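Local coordinates for protein phosphodiesterase (Pseudomonas aeruginosa, PDB 4G76) that probably kills related bacteria as a colicin M-type bacteriocin that splits the phosphodiester link of the peptidoglycan precursor lipid II with the help of a metal ion, at residues Y239-D244 / Y275-P280; T190-N195 / L216-I221; I10-G15 / D105-M110; G180-S185 / L222-S227. All coordinates share one frame; numbering follows the deposited sequence.

Overall arrangement
Interactions 1 and 2 pair strands of one mixed beta sheet within the colicin M family region, and interaction 4 packs a helix end on it. Interaction 1 holds Asp-241, a residue of the magnesium site; its side chain comes about 4 Å from that of Val-211 and about 7 Å from that of Glu-213, the other two residues of the site (nearest atoms). The centres of interactions 1 and 2 are about 21 Å apart. The two touch where Tyr-239 packs on Arg-217. Interactions 2 and 4 share strand 213-224, their centres about 13 Å apart. There Val-192 packs on both Leu-222 and Val-181. Interaction 3 stands apart in the helical part, its centre about 29 Å from that of interaction 1.

Interaction 1: Y239-D244 / Y275-P280; sequences YDDLYD and YPIGIP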
# COMPACT_ATOMS: atom_id res chain seq x y z
N TYR A 239 -7.13 -11.24 10.81
CA TYR A 239 -7.20 -10.30 11.92
C TYR A 239 -6.53 -8.99 11.54
O TYR A 239 -5.65 -8.95 10.68
CB TYR A 239 -6.50 -10.87 13.15
CG TYR A 239 -7.08 -12.17 13.68
CD1 TYR A 239 -8.04 -12.16 14.69
CD2 TYR A 239 -6.64 -13.39 13.19
CE1 TYR A 239 -8.56 -13.34 15.18
CE2 TYR A 239 -7.16 -14.58 13.69
CZ TYR A 239 -8.12 -14.55 14.68
OH TYR A 239 -8.63 -15.73 15.16
N ASP A 240 -6.93 -7.90 12.21
CA ASP A 240 -6.34 -6.59 11.93
C ASP A 240 -4.81 -6.59 12.03
O ASP A 240 -4.22 -7.30 12.85
CB ASP A 240 -6.90 -5.54 12.88
CG ASP A 240 -8.41 -5.41 12.78
OD1 ASP A 240 -9.01 -6.07 11.91
OD2 ASP A 240 -9.01 -4.64 13.57
N ASP A 241 -4.19 -5.80 11.17
CA ASP A 241 -2.76 -5.56 11.26
C ASP A 241 -2.56 -4.19 11.90
O ASP A 241 -3.44 -3.33 11.85
CB ASP A 241 -2.13 -5.58 9.86
CG ASP A 241 -0.65 -5.24 9.89
OD1 ASP A 241 0.15 -6.06 10.40
OD2 ASP A 241 -0.28 -4.15 9.37
N LEU A 242 -1.40 -3.98 12.50
CA LEU A 242 -1.07 -2.65 12.98
C LEU A 242 -0.00 -2.07 12.08
O LEU A 242 1.10 -2.60 12.00
CB LEU A 242 -0.58 -2.69 14.42
CG LEU A 242 -0.33 -1.30 15.01
CD1 LEU A 242 -1.65 -0.61 15.30
CD2 LEU A 242 0.51 -1.39 16.27
N TYR A 243 -0.33 -0.99 11.37
CA TYR A 243 0.69 -0.35 10.55
C TYR A 243 1.60 0.48 11.45
O TYR A 243 1.17 1.45 12.08
CB TYR A 243 0.08 0.51 9.43
CG TYR A 243 1.12 0.96 8.42
CD1 TYR A 243 1.27 0.30 7.21
CD2 TYR A 243 1.97 2.02 8.71
CE1 TYR A 243 2.23 0.70 6.29
CE2 TYR A 243 2.93 2.43 7.80
CZ TYR A 243 3.06 1.77 6.59
OH TYR A 243 4.02 2.18 5.70
N ASP A 244 2.87 0.08 11.52
CA ASP A 244 3.83 0.74 12.40
C ASP A 244 5.17 0.92 11.69
O ASP A 244 6.23 0.90 12.33
CB ASP A 244 4.04 -0.08 13.67
CG ASP A 244 4.38 -1.54 13.38
OD1 ASP A 244 4.55 -1.90 12.20
OD2 ASP A 244 4.48 -2.32 14.35
N TYR A 275 -1.34 2.92 13.18
CA TYR A 275 -2.79 2.82 13.12
C TYR A 275 -3.18 1.41 12.70
O TYR A 275 -2.35 0.68 12.16
CB TYR A 275 -3.38 3.85 12.15
CG TYR A 275 -2.94 3.62 10.72
CD1 TYR A 275 -3.72 2.89 9.84
CD2 TYR A 275 -1.72 4.10 10.27
CE1 TYR A 275 -3.31 2.66 8.54
CE2 TYR A 275 -1.29 3.87 8.98
CZ TYR A 275 -2.09 3.15 8.12
OH TYR A 275 -1.67 2.94 6.84
N PRO A 276 -4.43 1.03 12.97
CA PRO A 276 -4.92 -0.32 12.63
C PRO A 276 -5.40 -0.44 11.18
O PRO A 276 -6.03 0.47 10.64
CB PRO A 276 -6.10 -0.52 13.58
CG PRO A 276 -6.62 0.88 13.82
CD PRO A 276 -5.43 1.80 13.73
N ILE A 277 -5.10 -1.57 10.56
CA ILE A 277 -5.62 -1.86 9.24
C ILE A 277 -6.51 -3.08 9.31
O ILE A 277 -6.03 -4.20 9.54
CB ILE A 277 -4.51 -2.11 8.22
CG1 ILE A 277 -3.68 -0.84 8.02
CG2 ILE A 277 -5.11 -2.57 6.90
CD1 ILE A 277 -2.48 -1.03 7.12
N GLY A 278 -7.81 -2.86 9.15
CA GLY A 278 -8.75 -3.96 9.11
C GLY A 278 -8.58 -4.74 7.82
O GLY A 278 -8.26 -4.17 6.77
N ILE A 279 -8.78 -6.04 7.89
CA ILE A 279 -8.70 -6.89 6.71
C ILE A 279 -9.99 -7.69 6.62
O ILE A 279 -10.01 -8.89 6.93
CB ILE A 279 -7.49 -7.81 6.77
CG1 ILE A 279 -6.22 -6.98 6.98
CG2 ILE A 279 -7.38 -8.63 5.49
CD1 ILE A 279 -4.96 -7.80 7.05
N PRO A 280 -11.07 -7.02 6.19
CA PRO A 280 -12.43 -7.55 6.22
C PRO A 280 -12.64 -8.60 5.14
O PRO A 280 -11.88 -8.66 4.18
CB PRO A 280 -13.30 -6.32 5.90
CG PRO A 280 -12.36 -5.16 5.80
CD PRO A 280 -11.01 -5.71 5.52
O HOH W 1 -10.26 -7.95 9.90
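Asp-241 and Ile-277 form an antiparallel hydrogen-bonded pair. Ile-277 N gives an almost straight bond to Asp-241 O (2.7 Å, 177°). In return, Asp-241 N donates to Ile-277 O at 2.9 Å. Tyr-243 and Tyr-275 make the next such pair, with Tyr-243 N 2.7 Å from Tyr-275 O and Tyr-275 N 3.1 Å from Tyr-243 O. Beyond the strands a water joins the segments: it donates to Asp-240 OD1 (3.0 Å) and accepts from Ile-279 N. Asp-241, a residue of the magnesium site, is thus fixed through its backbone, and its side chain leaves the sheet on the face of the two tyrosines. On that face Tyr-243 CB sits over the Tyr-275 ring, 3.9 Å from its centroid. The Tyr-275 side chain starts between its own N and carbonyl carbon (chi1 64°), and its ring comes beneath that CB. The two rings are nearly parallel, at 19°, but slid apart with little overlap. Ile-277 CD1 packs beside Tyr-243 CB at 3.8 Å. Helix 143-153 packs on this face through Ala-147, Phe-148 and Tyr-151, and Ala-147 O accepts from Tyr-275 OH. Strand 159-160 pairs in parallel with the other edge of strand 275-278.

Interaction 2: T190-N195 / L216-I221; sequences TTVDFN and LRIVGI
Ile-218 lies against the ring of Phe-194, and the two are a hydrogen-bonded pair of an antiparallel strand pairing. Ile-218 has the most surface buried here. Its CB stands over one face of the phenyl ring, 3.9 Å from the ring centroid and displaced toward the rim. This is a CH-pi contact. The CG2 branch reaches Phe-194 CE2 at 3.6 Å. Phe-194 takes a cramped rotamer, its CG flanked by N and C of its own backbone (chi1 64°), which lays the ring beside Ile-218, both side chains pointing the same way. Their backbones are joined twice: Ile-218 N donates to Phe-194 O at 2.9 Å, and Phe-194 N to Ile-218 O at 3.1 Å. Val-192 and Gly-220 form the next hydrogen-bonded pair. Gly-220 brings no side chain to this face; Val-192 CG1 lies 4.2 Å from Ile-218 CG2.

Asp-193 works on the other face of the sheet. Arg-217 grips Asp-193 side-on, with Arg-217 NE 3.3 Å from Asp-193 OD1 and NH2 3.1 Å from OD2. Both oxygens are met on their syn sides. The fit is not flat, because the carboxylate and guanidinium planes are turned by 47°. Tyr-239 of the next strand packs on Arg-217.

The chemistry divides the sheet. The face with Val-192, Phe-194 and Ile-218 is apolar and lies under helix 176-184, whose Gln-177 and Phe-178 touch Phe-194. The other face is mixed: it carries the ion pair and Thr-191, but also Val-219 and Ile-221. It is more exposed, and its ion pair probably adds a moderate, solvent-screened hold to the strand pairing.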
# COMPACT_ATOMS: atom_id res chain seq x y z
N THR A 190 -16.36 -32.57 11.59
CA THR A 190 -15.59 -31.81 12.57
C THR A 190 -15.53 -30.32 12.23
O THR A 190 -15.37 -29.94 11.07
CB THR A 190 -14.13 -32.35 12.71
OG1 THR A 190 -14.16 -33.72 13.12
CG2 THR A 190 -13.36 -31.54 13.75
N THR A 191 -15.65 -29.49 13.25
CA THR A 191 -15.48 -28.05 13.11
C THR A 191 -14.01 -27.69 13.21
O THR A 191 -13.32 -28.10 14.14
CB THR A 191 -16.25 -27.30 14.20
OG1 THR A 191 -17.64 -27.64 14.10
CG2 THR A 191 -16.07 -25.80 14.04
N VAL A 192 -13.53 -26.93 12.23
CA VAL A 192 -12.13 -26.57 12.16
C VAL A 192 -11.99 -25.09 12.48
O VAL A 192 -12.80 -24.28 12.04
CB VAL A 192 -11.56 -26.84 10.76
CG1 VAL A 192 -10.13 -26.34 10.65
CG2 VAL A 192 -11.66 -28.32 10.42
N ASP A 193 -10.96 -24.73 13.24
CA ASP A 193 -10.77 -23.33 13.61
C ASP A 193 -9.38 -23.11 14.19
O ASP A 193 -9.11 -23.46 15.34
CB ASP A 193 -11.85 -22.89 14.62
CG ASP A 193 -12.02 -21.38 14.67
OD1 ASP A 193 -11.11 -20.66 14.22
OD2 ASP A 193 -13.06 -20.91 15.18
N PHE A 194 -8.49 -22.54 13.39
CA PHE A 194 -7.16 -22.26 13.89
C PHE A 194 -6.57 -21.03 13.24
O PHE A 194 -7.10 -20.52 12.25
CB PHE A 194 -6.24 -23.47 13.70
CG PHE A 194 -6.00 -23.82 12.26
CD1 PHE A 194 -4.98 -23.21 11.55
CD2 PHE A 194 -6.79 -24.77 11.62
CE1 PHE A 194 -4.75 -23.54 10.20
CE2 PHE A 194 -6.58 -25.10 10.28
CZ PHE A 194 -5.55 -24.48 9.57
N ASN A 195 -5.46 -20.55 13.78
CA ASN A 195 -4.84 -19.33 13.32
C ASN A 195 -3.44 -19.60 12.79
O ASN A 195 -2.71 -20.39 13.38
CB ASN A 195 -4.79 -18.32 14.46
CG ASN A 195 -6.16 -18.02 15.01
OD1 ASN A 195 -7.10 -17.81 14.24
ND2 ASN A 195 -6.30 -18.03 16.32
N LEU A 216 -3.91 -15.26 9.75
CA LEU A 216 -5.12 -15.73 9.10
C LEU A 216 -5.91 -16.62 10.05
O LEU A 216 -5.35 -17.20 10.98
CB LEU A 216 -4.78 -16.50 7.83
CG LEU A 216 -3.96 -15.77 6.76
CD1 LEU A 216 -3.72 -16.71 5.59
CD2 LEU A 216 -4.67 -14.50 6.31
N ARG A 217 -7.20 -16.72 9.80
CA ARG A 217 -8.04 -17.61 10.57
C ARG A 217 -8.72 -18.58 9.61
O ARG A 217 -9.55 -18.17 8.78
CB ARG A 217 -9.07 -16.81 11.36
CG ARG A 217 -9.89 -17.62 12.36
CD ARG A 217 -11.08 -16.80 12.80
NE ARG A 217 -12.01 -17.55 13.63
CZ ARG A 217 -13.33 -17.37 13.61
NH1 ARG A 217 -13.87 -16.47 12.79
NH2 ARG A 217 -14.11 -18.09 14.40
N ILE A 218 -8.36 -19.85 9.70
CA ILE A 218 -8.98 -20.89 8.90
C ILE A 218 -10.15 -21.49 9.68
O ILE A 218 -9.98 -22.03 10.77
CB ILE A 218 -7.98 -21.98 8.51
CG1 ILE A 218 -7.13 -21.54 7.32
CG2 ILE A 218 -8.72 -23.25 8.12
CD1 ILE A 218 -6.37 -20.26 7.53
N VAL A 219 -11.34 -21.39 9.11
CA VAL A 219 -12.54 -21.82 9.80
C VAL A 219 -13.52 -22.48 8.83
O VAL A 219 -13.77 -21.96 7.74
CB VAL A 219 -13.20 -20.65 10.57
CG1 VAL A 219 -13.41 -19.46 9.65
CG2 VAL A 219 -14.53 -21.08 11.18
N GLY A 220 -14.06 -23.63 9.23
CA GLY A 220 -15.02 -24.34 8.40
C GLY A 220 -15.36 -25.71 8.94
O GLY A 220 -15.11 -26.01 10.11
N ILE A 221 -15.92 -26.55 8.08
CA ILE A 221 -16.30 -27.90 8.47
C ILE A 221 -15.46 -28.92 7.71
O ILE A 221 -15.34 -28.84 6.49
CB ILE A 221 -17.81 -28.14 8.23
CG1 ILE A 221 -18.63 -27.19 9.09
CG2 ILE A 221 -18.19 -29.59 8.53
CD1 ILE A 221 -20.12 -27.29 8.87

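Interaction 3: I10-G15 / D105-M110; sequences IVAGQG and DRITAM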
# COMPACT_ATOMS: atom_id res chain seq x y z
N ILE A 10 2.87 -0.55 -16.66
CA ILE A 10 2.37 0.24 -17.78
C ILE A 10 3.45 1.16 -18.31
O ILE A 10 4.47 1.39 -17.66
CB ILE A 10 1.11 1.06 -17.45
CG1 ILE A 10 1.43 2.16 -16.43
CG2 ILE A 10 -0.01 0.17 -16.93
CD1 ILE A 10 0.23 3.04 -16.11
N VAL A 11 3.21 1.66 -19.52
CA VAL A 11 4.07 2.65 -20.16
C VAL A 11 3.56 4.04 -19.82
O VAL A 11 2.37 4.33 -19.97
CB VAL A 11 4.05 2.46 -21.68
CG1 VAL A 11 5.10 3.33 -22.34
CG2 VAL A 11 4.26 1.00 -22.02
N ALA A 12 4.45 4.91 -19.35
CA ALA A 12 4.04 6.26 -18.97
C ALA A 12 5.18 7.24 -19.11
O ALA A 12 6.34 6.92 -18.82
CB ALA A 12 3.52 6.29 -17.55
N GLY A 13 4.84 8.45 -19.55
CA GLY A 13 5.80 9.53 -19.63
C GLY A 13 5.29 10.76 -18.92
O GLY A 13 4.09 10.88 -18.62
N GLN A 14 6.20 11.69 -18.65
CA GLN A 14 5.84 12.94 -18.00
C GLN A 14 4.57 13.54 -18.58
O GLN A 14 3.72 14.03 -17.84
CB GLN A 14 6.99 13.93 -18.09
CG GLN A 14 8.16 13.56 -17.21
CD GLN A 14 9.43 14.23 -17.65
OE1 GLN A 14 9.97 13.92 -18.71
NE2 GLN A 14 9.92 15.17 -16.84
N GLY A 15 4.44 13.48 -19.90
CA GLY A 15 3.32 14.11 -20.59
C GLY A 15 1.96 13.50 -20.28
O GLY A 15 0.92 14.09 -20.60
N ASP A 105 -8.23 4.13 -13.68
CA ASP A 105 -6.94 3.58 -14.10
C ASP A 105 -5.84 4.41 -13.45
O ASP A 105 -6.11 5.50 -12.93
CB ASP A 105 -6.80 3.56 -15.64
CG ASP A 105 -6.57 4.95 -16.24
OD1 ASP A 105 -7.41 5.40 -17.05
OD2 ASP A 105 -5.54 5.59 -15.92
N ARG A 106 -4.61 3.89 -13.46
CA ARG A 106 -3.52 4.51 -12.70
C ARG A 106 -3.28 5.99 -13.00
O ARG A 106 -3.30 6.84 -12.10
CB ARG A 106 -2.22 3.73 -12.87
CG ARG A 106 -2.24 2.39 -12.17
CD ARG A 106 -0.95 1.65 -12.42
NE ARG A 106 -1.13 0.22 -12.30
CZ ARG A 106 -0.20 -0.69 -12.59
NH1 ARG A 106 0.99 -0.30 -13.03
NH2 ARG A 106 -0.48 -1.98 -12.44
N ILE A 107 -3.04 6.29 -14.26
CA ILE A 107 -2.79 7.66 -14.68
C ILE A 107 -3.98 8.57 -14.36
O ILE A 107 -3.82 9.66 -13.81
CB ILE A 107 -2.42 7.70 -16.17
CG1 ILE A 107 -1.07 7.02 -16.38
CG2 ILE A 107 -2.44 9.14 -16.70
CD1 ILE A 107 -0.77 6.65 -17.82
N THR A 108 -5.19 8.10 -14.68
CA THR A 108 -6.40 8.87 -14.38
C THR A 108 -6.49 9.15 -12.89
O THR A 108 -6.77 10.29 -12.48
CB THR A 108 -7.68 8.12 -14.82
OG1 THR A 108 -7.57 7.77 -16.20
CG2 THR A 108 -8.91 8.99 -14.62
N ALA A 109 -6.23 8.13 -12.08
CA ALA A 109 -6.29 8.28 -10.63
C ALA A 109 -5.35 9.37 -10.15
O ALA A 109 -5.71 10.17 -9.28
CB ALA A 109 -5.96 6.97 -9.95
N MSE A 110 -4.14 9.40 -10.70
CA MSE A 110 -3.16 10.39 -10.26
C MSE A 110 -3.58 11.79 -10.71
O MSE A 110 -3.53 12.74 -9.94
CB MSE A 110 -1.76 10.06 -10.75
CG MSE A 110 -0.72 11.06 -10.26
SE MSE A 110 -0.63 11.19 -8.29
CE MSE A 110 0.82 9.90 -7.96
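Arg-106 and Ile-10 lie alongside each other, head to tail. The arginine can be followed outward from the helix. Its CB meets Ile-10 CD1 at 4.1 Å. The chain then runs extended from CG to NE, which lays its aliphatic part along the isoleucine. CD comes to the same methyl, also 4.1 Å from Ile-10 CD1. NE forms a salt bridge with Asp-4. At the tip the guanidinium presents one face to Ile-10 CG2, which stands 4.1 Å from NH1. NH1 also donates to Val-50 O and NH2 to Thr-8 O. The charged end is therefore held by the N-terminal chain and by Val-50, just after helix 34-49, while the shaft packs on Ile-10.

Ile-107 meets Ile-10 from the next position of the helix. The CD1 methyls of Ile-10 and Ile-107 are 4.1 Å apart. A chi1 of 67° turns Ile-10 CG1 back over the main chain, and CD1 reaches both helix residues from there. Ala-12 adds a looser touch, its CB 4.3 Å from Ile-107 CD1. The contact is small and rests on van der Waals packing; the two segments share no polar bond, although polar bonds to other parts surround them. Ile-10 N, for instance, donates to Asn-51 OD1.

All of this happens on the first turn of helix 106-113. Asp-105 is its N-cap: OD2 accepts from Thr-108 N at 2.8 Å, nearly straight at 176°, and OD1 accepts from Thr-108 OG1. The arrangement is that of an N-terminal loop laid across the capped start of a helix.

Interaction 4: G180-S185 / L222-S227; sequences GVLTSS and LVKSTS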
# COMPACT_ATOMS: atom_id res chain seq x y z
N GLY A 180 -2.08 -31.33 10.30
CA GLY A 180 -2.26 -31.88 11.63
C GLY A 180 -3.71 -32.24 11.88
O GLY A 180 -4.05 -33.39 12.18
N VAL A 181 -4.58 -31.24 11.73
CA VAL A 181 -6.01 -31.42 11.89
C VAL A 181 -6.54 -32.58 11.04
O VAL A 181 -7.35 -33.38 11.51
CB VAL A 181 -6.77 -30.13 11.51
CG1 VAL A 181 -8.27 -30.38 11.45
CG2 VAL A 181 -6.44 -29.02 12.51
N LEU A 182 -6.09 -32.66 9.80
CA LEU A 182 -6.55 -33.70 8.89
C LEU A 182 -6.22 -35.11 9.38
O LEU A 182 -7.03 -36.03 9.26
CB LEU A 182 -5.97 -33.49 7.48
CG LEU A 182 -6.64 -34.28 6.36
CD1 LEU A 182 -8.16 -34.21 6.46
CD2 LEU A 182 -6.18 -33.81 4.99
N THR A 183 -5.02 -35.27 9.94
CA THR A 183 -4.55 -36.59 10.34
C THR A 183 -5.03 -36.99 11.73
O THR A 183 -5.19 -38.17 12.02
CB THR A 183 -3.02 -36.68 10.30
OG1 THR A 183 -2.47 -35.77 11.26
CG2 THR A 183 -2.51 -36.31 8.92
N SER A 184 -5.28 -35.99 12.57
CA SER A 184 -5.64 -36.22 13.97
C SER A 184 -7.12 -36.01 14.28
O SER A 184 -7.58 -36.32 15.37
CB SER A 184 -4.81 -35.33 14.88
OG SER A 184 -5.26 -33.99 14.80
N SER A 185 -7.87 -35.46 13.33
CA SER A 185 -9.31 -35.28 13.54
C SER A 185 -10.05 -36.61 13.44
O SER A 185 -9.64 -37.50 12.70
CB SER A 185 -9.89 -34.27 12.55
OG SER A 185 -9.55 -32.94 12.93
N LEU A 222 -14.89 -29.87 8.44
CA LEU A 222 -14.11 -30.95 7.84
C LEU A 222 -14.84 -32.27 7.99
O LEU A 222 -15.33 -32.61 9.07
CB LEU A 222 -12.74 -31.05 8.51
CG LEU A 222 -11.97 -32.36 8.33
CD1 LEU A 222 -11.58 -32.60 6.87
CD2 LEU A 222 -10.75 -32.39 9.23
N VAL A 223 -14.92 -33.04 6.90
CA VAL A 223 -15.51 -34.37 6.96
C VAL A 223 -14.50 -35.43 6.54
O VAL A 223 -13.89 -35.32 5.48
CB VAL A 223 -16.74 -34.51 6.04
CG1 VAL A 223 -17.22 -35.95 6.02
CG2 VAL A 223 -17.85 -33.57 6.48
N LYS A 224 -14.33 -36.46 7.36
CA LYS A 224 -13.50 -37.60 6.99
C LYS A 224 -14.37 -38.85 6.89
O LYS A 224 -15.09 -39.18 7.82
CB LYS A 224 -12.39 -37.81 8.02
CG LYS A 224 -11.36 -36.69 8.07
CD LYS A 224 -10.43 -36.81 9.28
CE LYS A 224 -9.62 -38.10 9.25
NZ LYS A 224 -8.48 -38.05 10.22
N SER A 225 -14.31 -39.53 5.75
CA SER A 225 -15.11 -40.74 5.56
C SER A 225 -14.23 -41.96 5.77
O SER A 225 -13.02 -41.90 5.56
CB SER A 225 -15.70 -40.76 4.16
OG SER A 225 -16.29 -39.51 3.87
N THR A 226 -14.83 -43.07 6.18
CA THR A 226 -14.05 -44.27 6.48
C THR A 226 -13.38 -44.81 5.22
O THR A 226 -12.51 -45.68 5.28
CB THR A 226 -14.91 -45.37 7.11
OG1 THR A 226 -15.77 -45.94 6.11
CG2 THR A 226 -15.74 -44.81 8.26
N SER A 227 -13.80 -44.29 4.07
CA SER A 227 -13.22 -44.68 2.80
C SER A 227 -11.86 -44.01 2.61
O SER A 227 -11.07 -44.41 1.76
CB SER A 227 -14.14 -44.28 1.64
OG SER A 227 -14.20 -42.87 1.50
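Lys-224 ties the end of a strand to the C-terminal end of helix 176-184, which packs on one face of the antiparallel part of the mixed sheet. Its ammonium group donates twice. Lys-224 NZ lies 2.7 Å from Leu-182 O and 2.8 Å from Ser-185 O. Both carbonyls are met about 21° from their planes. The chain bends at chi3 (62°), and this turn brings NZ between the two oxygens. A positive charge at this end of a helix would probably interact favourably with the helix dipole, and it serves one carbonyl of the last turn, Leu-182 O, and that of Ser-185 just after it.

Gly-180 O is served from within the helix, by three donors. Ser-184 N gives Gly-180 O the normal helical bond at 2.9 Å. Ser-184 OG comes from above the carbonyl plane, also 2.9 Å from Gly-180 O, and Thr-183 OG1 lies 3.0 Å from the same Gly-180 O. Both hydroxyls thus fold back on their own helix.

Beside these bonds the contact is apolar. Leu-222 points toward the helix and divides its two methyls. CD1 meets Leu-182 CD1, with the two leucine side chains crossing at about a right angle. Trp-230 of strand 229-243 touches both leucines, and Val-192 of strand 188-199 touches Leu-222 and Val-181. The other methyl, Leu-222 CD2, packs against Val-181 CG1, 3.9 Å away.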